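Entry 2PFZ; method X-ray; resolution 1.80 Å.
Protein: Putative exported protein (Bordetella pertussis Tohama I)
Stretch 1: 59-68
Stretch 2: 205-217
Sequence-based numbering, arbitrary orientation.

Stretch 1 59-68: AQIGEILLTN
Stretch 2 205-217: LPKNAVLVNKKAF

Two antiparallel strands, 61-65 and 207-213, run side by side with axes 4.5 Å apart at closest approach and N-to-C directions 156° apart. Ile-61 pairs with Val-212, Glu-63 with Val-210 and Leu-65 with Asn-208 at non-hydrogen-bonded positions (CA to CA 4.2 to 4.3 Å); Gly-62/Leu-211 and Ile-64/Ala-209 are the hydrogen-bonded pairs (CA to CA 5.4 Å in each). Gly-62 N reaches Leu-211 O at 2.9 Å and Leu-211 N reaches Gly-62 O at 2.8 Å; Ile-64 N to Ala-209 O and Ala-209 N to Ile-64 O are both 2.8 Å. Asn-213 N to Gln-60 O (2.8 Å) and Leu-66 N to Lys-207 O (3.1 Å) extend the ladder, the latter as stretch 1 turns into a 3-10 segment beginning at Leu-66.

On the face of Ile-61, chi1 is t for Ile-61, Glu-63, Leu-65, Val-210 and Val-212. Ile-61, t at chi2 too, sets CG1 3.7 Å from Val-210 CG1 and CD1 3.7 Å from Val-212 CG2, so one side chain spans two neighbours. Glu-63, extended through chi2 (t), brings OE2 within 2.9 Å of ND2 of Asn-208 (chi1 m), a weak hydrogen bond at 144°; OE1 is satisfied elsewhere in the structure. Leu-65 (t, p) lays CD1 4.2 Å from Pro-206 CB.

The other face carries Ile-64, Ala-209 and Leu-211. Gly-62 contributes no side chain opposite Leu-211 (m, t). Ile-64 (p, t) places CD1 3.9 Å from Leu-211 CD1, with its CG1 4.2 Å from Ala-209 CB. Small Ala-209 receives Leu-66 (m, t), with Leu-66 CD2 3.7 Å from Ala-209 CB.

At the end of the strand, Asn-213 (chi1 t) takes the N-cap position of the helix that begins at Lys-214: its OD1 accepts from Ala-216 N at 3.0 Å. Gln-60, m at chi1, packs CB 3.6 Å from Ala-216 CB.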

# COMPACT_ATOMS: atom_id res chain seq x y z
N ALA A 59 -6.86 2.07 19.15
CA ALA A 59 -5.50 1.53 19.05
C ALA A 59 -4.61 2.75 19.06
O ALA A 59 -4.95 3.72 18.42
CB ALA A 59 -5.33 0.72 17.73
N GLN A 60 -3.49 2.73 19.80
CA GLN A 60 -2.60 3.89 19.89
C GLN A 60 -1.74 4.08 18.64
O GLN A 60 -1.24 5.17 18.38
CB GLN A 60 -1.67 3.77 21.11
CG GLN A 60 -2.44 3.63 22.42
CD GLN A 60 -2.65 2.18 22.83
OE1 GLN A 60 -2.71 1.27 22.00
NE2 GLN A 60 -2.75 1.97 24.13
N ILE A 61 -1.62 3.01 17.87
CA ILE A 61 -0.74 2.94 16.69
C ILE A 61 -1.37 1.93 15.74
O ILE A 61 -2.08 1.01 16.19
CB ILE A 61 0.68 2.51 17.16
CG1 ILE A 61 1.68 2.40 15.99
CG2 ILE A 61 0.62 1.19 17.95
CD1 ILE A 61 3.18 2.63 16.39
N GLY A 62 -1.16 2.08 14.43
CA GLY A 62 -1.81 1.18 13.49
C GLY A 62 -1.28 1.36 12.09
O GLY A 62 -0.83 2.44 11.73
N GLU A 63 -1.34 0.29 11.29
CA GLU A 63 -0.86 0.32 9.91
C GLU A 63 -2.04 0.41 8.92
O GLU A 63 -2.99 -0.41 8.98
CB GLU A 63 -0.03 -0.93 9.60
CG GLU A 63 0.65 -0.80 8.25
CD GLU A 63 0.94 -2.11 7.59
OE1 GLU A 63 0.09 -3.05 7.63
OE2 GLU A 63 2.02 -2.17 6.97
N ILE A 64 -1.99 1.40 8.04
CA ILE A 64 -3.00 1.55 7.00
C ILE A 64 -2.36 1.49 5.60
O ILE A 64 -1.14 1.60 5.48
CB ILE A 64 -3.79 2.90 7.10
CG1 ILE A 64 -2.84 4.11 7.00
CG2 ILE A 64 -4.70 2.97 8.37
CD1 ILE A 64 -3.50 5.33 6.41
N LEU A 65 -3.20 1.30 4.58
CA LEU A 65 -2.82 1.46 3.18
C LEU A 65 -3.35 2.82 2.81
O LEU A 65 -4.57 3.05 2.88
CB LEU A 65 -3.54 0.42 2.32
CG LEU A 65 -3.34 0.55 0.81
CD1 LEU A 65 -1.95 0.12 0.46
CD2 LEU A 65 -4.43 -0.27 0.08
N LEU A 66 -2.46 3.74 2.43
CA LEU A 66 -2.89 5.14 2.23
C LEU A 66 -4.06 5.24 1.27
O LEU A 66 -5.03 5.96 1.53
CB LEU A 66 -1.73 6.00 1.73
CG LEU A 66 -0.54 6.17 2.67
CD1 LEU A 66 0.64 6.83 1.98
CD2 LEU A 66 -0.98 6.96 3.89
N THR A 67 -3.96 4.54 0.14
CA THR A 67 -4.98 4.63 -0.90
C THR A 67 -6.38 4.14 -0.50
O THR A 67 -7.34 4.43 -1.19
CB THR A 67 -4.53 3.99 -2.26
OG1 THR A 67 -3.97 2.69 -2.04
CG2 THR A 67 -3.52 4.89 -2.97
N ASN A 68 -6.50 3.39 0.61
CA ASN A 68 -7.83 3.04 1.11
C ASN A 68 -8.63 4.27 1.49
O ASN A 68 -9.87 4.21 1.60
CB ASN A 68 -7.76 2.11 2.33
CG ASN A 68 -7.79 0.65 1.96
OD1 ASN A 68 -7.29 -0.20 2.73
ND2 ASN A 68 -8.39 0.33 0.81
N LEU A 205 3.38 2.17 -6.96
CA LEU A 205 3.86 1.52 -5.76
C LEU A 205 3.10 2.12 -4.57
O LEU A 205 3.47 3.16 -4.04
CB LEU A 205 5.39 1.66 -5.56
CG LEU A 205 6.39 0.89 -6.45
CD1 LEU A 205 6.49 1.56 -7.82
CD2 LEU A 205 7.79 0.82 -5.82
N PRO A 206 2.04 1.43 -4.14
CA PRO A 206 1.22 2.05 -3.11
C PRO A 206 1.90 1.85 -1.76
O PRO A 206 2.54 0.83 -1.54
CB PRO A 206 -0.08 1.23 -3.18
CG PRO A 206 0.35 -0.14 -3.62
CD PRO A 206 1.63 0.05 -4.44
N LYS A 207 1.76 2.82 -0.86
CA LYS A 207 2.43 2.69 0.45
C LYS A 207 1.46 2.33 1.56
O LYS A 207 0.30 2.73 1.53
CB LYS A 207 3.15 3.99 0.82
CG LYS A 207 4.23 4.44 -0.20
CD LYS A 207 5.08 5.65 0.30
CE LYS A 207 4.20 6.88 0.53
NZ LYS A 207 3.41 7.22 -0.69
N ASN A 208 1.96 1.57 2.53
CA ASN A 208 1.35 1.54 3.87
C ASN A 208 1.95 2.64 4.73
O ASN A 208 3.03 3.16 4.41
CB ASN A 208 1.57 0.16 4.51
CG ASN A 208 0.72 -0.90 3.87
OD1 ASN A 208 -0.11 -0.61 3.00
ND2 ASN A 208 0.92 -2.15 4.28
N ALA A 209 1.27 3.01 5.81
CA ALA A 209 1.77 4.00 6.73
C ALA A 209 1.43 3.53 8.12
O ALA A 209 0.32 3.03 8.38
CB ALA A 209 1.11 5.36 6.49
N VAL A 210 2.38 3.71 9.02
CA VAL A 210 2.11 3.43 10.43
C VAL A 210 1.81 4.78 11.09
O VAL A 210 2.64 5.69 11.06
CB VAL A 210 3.29 2.72 11.08
CG1 VAL A 210 3.08 2.63 12.61
CG2 VAL A 210 3.45 1.32 10.46
N LEU A 211 0.59 4.89 11.62
CA LEU A 211 0.07 6.11 12.22
C LEU A 211 0.06 5.93 13.71
O LEU A 211 -0.09 4.82 14.21
CB LEU A 211 -1.37 6.36 11.78
CG LEU A 211 -1.73 6.23 10.30
CD1 LEU A 211 -3.20 6.67 10.11
CD2 LEU A 211 -0.80 7.06 9.42
N VAL A 212 0.23 7.05 14.42
CA VAL A 212 0.26 7.07 15.87
C VAL A 212 -0.73 8.13 16.36
O VAL A 212 -0.79 9.25 15.81
CB VAL A 212 1.70 7.40 16.39
CG1 VAL A 212 1.71 7.59 17.91
CG2 VAL A 212 2.68 6.31 16.04
N ASN A 213 -1.51 7.78 17.37
CA ASN A 213 -2.37 8.76 18.03
C ASN A 213 -1.53 9.78 18.86
O ASN A 213 -0.75 9.38 19.73
CB ASN A 213 -3.40 8.06 18.93
CG ASN A 213 -4.33 9.04 19.61
OD1 ASN A 213 -4.02 9.58 20.68
ND2 ASN A 213 -5.49 9.28 19.00
N LYS A 214 -1.70 11.07 18.57
CA LYS A 214 -0.88 12.13 19.22
C LYS A 214 -1.03 12.10 20.75
O LYS A 214 -0.04 12.22 21.49
CB LYS A 214 -1.29 13.54 18.74
CG LYS A 214 -1.17 13.79 17.27
CD LYS A 214 0.16 14.46 16.91
CE LYS A 214 0.13 15.21 15.57
NZ LYS A 214 1.42 16.04 15.46
N LYS A 215 -2.27 11.96 21.23
CA LYS A 215 -2.51 11.91 22.68
C LYS A 215 -1.78 10.73 23.33
O LYS A 215 -1.18 10.88 24.40
CB LYS A 215 -4.01 11.83 22.98
CG LYS A 215 -4.73 13.15 22.85
CD LYS A 215 -6.13 13.02 23.45
CE LYS A 215 -7.03 14.16 22.97
NZ LYS A 215 -8.44 13.92 23.42
N ALA A 216 -1.79 9.57 22.66
CA ALA A 216 -1.09 8.39 23.16
C ALA A 216 0.42 8.62 23.18
O ALA A 216 1.12 8.20 24.12
CB ALA A 216 -1.44 7.17 22.32
N PHE A 217 0.93 9.27 22.14
CA PHE A 217 2.35 9.57 22.02
C PHE A 217 2.80 10.51 23.17
O PHE A 217 3.84 10.27 23.82
CB PHE A 217 2.59 10.23 20.66
CG PHE A 217 4.02 10.62 20.41
CD1 PHE A 217 4.96 9.67 20.04
CD2 PHE A 217 4.42 11.95 20.55
CE1 PHE A 217 6.31 10.02 19.82
CE2 PHE A 217 5.74 12.33 20.33
CZ PHE A 217 6.70 11.35 19.95
O HOH W 1 -1.41 3.42 -0.92